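Local coordinates for flagellar hook-associated protein (Burkholderia pseudomallei, PDB 4UT1) that probably serves as a structural component of the bacterial flagellum, joining the hook to the filament as the FlgK junction protein, at residues N119-L124 with Q579-K584. Sequence-based numbering, arbitrary orientation.
Sequences NYFTGL and QLVNSK. With EDO (1,2-ethanediol), chain C.
Phe121, on helix 113-129, meets Leu580 and Val581 of the 3-10 turn 580-582, which follows helix 572-579; the CA atoms of Phe121 and Val581 come within 6.2 Å. Backbone bonds from Asn582 N to Gln579 O and from Ser583 N to Leu580 O are the i to i+3 bonds of the 3-10 turn. The Phe121 ring lies with one face over the Leu580-Val581 peptide: Val581 N sits 3.8 Å above the ring plane and Leu580 C a little higher, both over its centre. The two side chains grip different parts of the ring. Val581 CB packs 3.5 Å from Phe121 CD2, and its CG2 branch, anti to the backbone N, reaches the same ring carbon at 3.8 Å. Leu580, crossing Phe121 at about a right angle, touches with its CB, 3.6 Å from Phe121 CE1. With chi1 at -71°, Phe121 CG stands anti to its own carbonyl carbon, and the ring reaches out from the helix to the turn. Tyr120 CD2 lies 4.1 Å from the ring plane on the opposite face, toward the rim. Helix 287-322 adds to the cluster: Val318 touches Phe121, and Gln317 and Gln321 touch Leu580. The arrangement is apolar packing of an aromatic side chain from a helix onto a 3-10 turn, joining helix 113-129 to the link between helices 572-579 and 593-630 in the long helical bundle of FlgK.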
ATOM      1  N   ASN A 119      12.559   2.377  16.348  1.00 12.56           N
ATOM      2  CA  ASN A 119      13.262   3.459  17.028  1.00 15.97           C
ATOM      3  C   ASN A 119      12.388   4.692  17.243  1.00 17.72           C
ATOM      4  O   ASN A 119      12.498   5.380  18.262  1.00 16.84           O
ATOM      5  CB  ASN A 119      14.529   3.833  16.249  1.00 15.47           C
ATOM      6  CG  ASN A 119      15.641   2.813  16.429  1.00 17.25           C
ATOM      7  OD1 ASN A 119      15.557   1.954  17.299  1.00 18.26           O
ATOM      8  ND2 ASN A 119      16.689   2.906  15.611  1.00 15.96           N
ATOM      9  N   TYR A 120      11.506   4.959  16.287  1.00 15.98           N
ATOM     10  CA  TYR A 120      10.599   6.088  16.412  1.00 10.90           C
ATOM     11  C   TYR A 120       9.666   5.884  17.600  1.00 14.00           C
ATOM     12  O   TYR A 120       9.497   6.779  18.426  1.00 13.27           O
ATOM     13  CB  TYR A 120       9.755   6.295  15.151  1.00 11.06           C
ATOM     14  CG  TYR A 120       8.789   7.445  15.347  1.00 13.42           C
ATOM     15  CD1 TYR A 120       9.240   8.760  15.313  1.00 11.86           C
ATOM     16  CD2 TYR A 120       7.435   7.219  15.611  1.00  9.29           C
ATOM     17  CE1 TYR A 120       8.364   9.820  15.517  1.00 12.42           C
ATOM     18  CE2 TYR A 120       6.567   8.265  15.803  1.00 13.04           C
ATOM     19  CZ  TYR A 120       7.034   9.559  15.760  1.00 10.20           C
ATOM     20  OH  TYR A 120       6.168  10.599  15.947  1.00 10.60           O
ATOM     21  N   PHE A 121       9.072   4.703  17.689  1.00 12.81           N
ATOM     22  CA  PHE A 121       8.169   4.426  18.796  1.00 13.19           C
ATOM     23  C   PHE A 121       8.901   4.353  20.146  1.00 15.26           C
ATOM     24  O   PHE A 121       8.369   4.822  21.141  1.00 15.54           O
ATOM     25  CB  PHE A 121       7.371   3.143  18.525  1.00 14.05           C
ATOM     26  CG  PHE A 121       6.336   3.300  17.434  1.00 15.08           C
ATOM     27  CD1 PHE A 121       5.351   4.276  17.530  1.00 14.97           C
ATOM     28  CD2 PHE A 121       6.359   2.488  16.310  1.00 17.60           C
ATOM     29  CE1 PHE A 121       4.410   4.437  16.525  1.00 18.19           C
ATOM     30  CE2 PHE A 121       5.416   2.634  15.303  1.00 14.51           C
ATOM     31  CZ  PHE A 121       4.440   3.615  15.411  1.00 16.97           C
ATOM     32  N   THR A 122      10.121   3.818  20.201  1.00 15.21           N
ATOM     33  CA  THR A 122      10.797   3.804  21.503  1.00 16.19           C
ATOM     34  C   THR A 122      11.217   5.220  21.900  1.00 16.26           C
ATOM     35  O   THR A 122      11.262   5.555  23.084  1.00 16.65           O
ATOM     36  CB  THR A 122      12.005   2.844  21.541  1.00 18.78           C
ATOM     37  OG1 THR A 122      13.045   3.301  20.666  1.00 21.55           O
ATOM     38  CG2 THR A 122      11.569   1.438  21.133  1.00 16.11           C
ATOM     39  N   GLY A 123      11.482   6.064  20.917  1.00 14.75           N
ATOM     40  CA  GLY A 123      11.749   7.466  21.182  1.00 16.34           C
ATOM     41  C   GLY A 123      10.601   8.142  21.919  1.00 16.65           C
ATOM     42  O   GLY A 123      10.815   8.984  22.789  1.00 16.34           O
ATOM     43  N   LEU A 124       9.376   7.765  21.570  1.00 12.97           N
ATOM     44  CA  LEU A 124       8.184   8.357  22.169  1.00 15.78           C
ATOM     45  C   LEU A 124       7.981   7.842  23.589  1.00 13.94           C
ATOM     46  O   LEU A 124       7.352   8.493  24.417  1.00 14.03           O
ATOM     47  CB  LEU A 124       6.961   8.071  21.294  1.00 13.91           C
ATOM     48  CG  LEU A 124       7.026   8.725  19.904  1.00 12.15           C
ATOM     49  CD1 LEU A 124       5.775   8.402  19.071  1.00 17.27           C
ATOM     50  CD2 LEU A 124       7.165  10.228  20.034  1.00 15.16           C
ATOM     51  N   GLN A 579       3.225   2.652  22.152  1.00 17.76           N
ATOM     52  CA  GLN A 579       2.714   1.287  22.080  1.00 18.93           C
ATOM     53  C   GLN A 579       2.065   0.945  20.725  1.00 19.97           C
ATOM     54  O   GLN A 579       1.714  -0.208  20.473  1.00 19.11           O
ATOM     55  CB  GLN A 579       1.725   1.050  23.223  1.00 17.95           C
ATOM     56  CG  GLN A 579       2.393   1.036  24.606  1.00 16.71           C
ATOM     57  CD  GLN A 579       1.368   1.073  25.736  1.00 26.24           C
ATOM     58  OE1 GLN A 579       0.195   1.389  25.516  1.00 27.44           O
ATOM     59  NE2 GLN A 579       1.810   0.757  26.950  1.00 32.82           N
ATOM     60  N   LEU A 580       1.918   1.935  19.851  1.00 15.49           N
ATOM     61  CA  LEU A 580       1.433   1.671  18.494  1.00 20.36           C
ATOM     62  C   LEU A 580       2.311   0.679  17.731  1.00 23.41           C
ATOM     63  O   LEU A 580       1.869   0.075  16.746  1.00 21.22           O
ATOM     64  CB  LEU A 580       1.334   2.970  17.698  1.00 18.41           C
ATOM     65  CG  LEU A 580       0.222   3.904  18.158  1.00 17.02           C
ATOM     66  CD1 LEU A 580       0.274   5.228  17.401  1.00 16.05           C
ATOM     67  CD2 LEU A 580      -1.122   3.227  17.969  1.00 20.87           C
ATOM     68  N   VAL A 581       3.554   0.526  18.177  1.00 15.50           N
ATOM     69  CA  VAL A 581       4.463  -0.453  17.597  1.00 19.46           C
ATOM     70  C   VAL A 581       3.917  -1.878  17.681  1.00 25.57           C
ATOM     71  O   VAL A 581       4.325  -2.743  16.909  1.00 21.04           O
ATOM     72  CB  VAL A 581       5.838  -0.416  18.279  1.00 18.78           C
ATOM     73  CG1 VAL A 581       5.772  -1.061  19.660  1.00 19.92           C
ATOM     74  CG2 VAL A 581       6.872  -1.132  17.414  1.00 22.79           C
ATOM     75  N   ASN A 582       3.006  -2.128  18.623  1.00 20.98           N
ATOM     76  CA  ASN A 582       2.458  -3.469  18.810  1.00 22.83           C
ATOM     77  C   ASN A 582       1.081  -3.658  18.195  1.00 23.08           C
ATOM     78  O   ASN A 582       0.515  -4.745  18.252  1.00 26.43           O
ATOM     79  CB  ASN A 582       2.405  -3.805  20.300  1.00 24.28           C
ATOM     80  CG  ASN A 582       3.772  -3.800  20.936  1.00 26.30           C
ATOM     81  OD1 ASN A 582       4.711  -4.401  20.412  1.00 33.21           O
ATOM     82  ND2 ASN A 582       3.904  -3.107  22.058  1.00 26.73           N
ATOM     83  N   SER A 583       0.542  -2.600  17.601  1.00 22.96           N
ATOM     84  CA  SER A 583      -0.772  -2.652  16.981  1.00 23.99           C
ATOM     85  C   SER A 583      -0.801  -3.525  15.728  1.00 28.73           C
ATOM     86  O   SER A 583       0.087  -3.437  14.879  1.00 24.96           O
ATOM     87  CB  SER A 583      -1.237  -1.238  16.624  1.00 26.30           C
ATOM     88  OG  SER A 583      -2.414  -1.291  15.845  1.00 34.18           O
ATOM     89  N   LYS A 584      -1.835  -4.349  15.588  1.00 24.74           N
ATOM     90  CA  LYS A 584      -1.933  -5.197  14.402  1.00 27.63           C
ATOM     91  C   LYS A 584      -2.855  -4.600  13.338  1.00 30.33           C
ATOM     92  O   LYS A 584      -4.052  -4.897  13.286  1.00 31.76           O
ATOM     93  CB  LYS A 584      -2.398  -6.595  14.799  1.00 32.60           C
ATOM     94  CG  LYS A 584      -1.444  -7.276  15.766  1.00 27.55           C
ATOM     95  CD  LYS A 584      -1.826  -8.726  16.011  1.00 36.85           C
ATOM     96  CE  LYS A 584      -0.984  -9.332  17.120  1.00 38.55           C
ATOM     97  NZ  LYS A 584      -1.290 -10.770  17.331  1.00 43.42           N
TER
HETATM   98  C1  EDO C1629      17.782   7.241  14.384  1.00 28.99           C
HETATM   99  O1  EDO C1629      17.407   8.611  14.601  1.00 27.51           O
HETATM  100  C2  EDO C1629      16.614   6.324  14.748  1.00 24.20           C
HETATM  101  O2  EDO C1629      16.215   5.502  13.638  1.00 18.48           O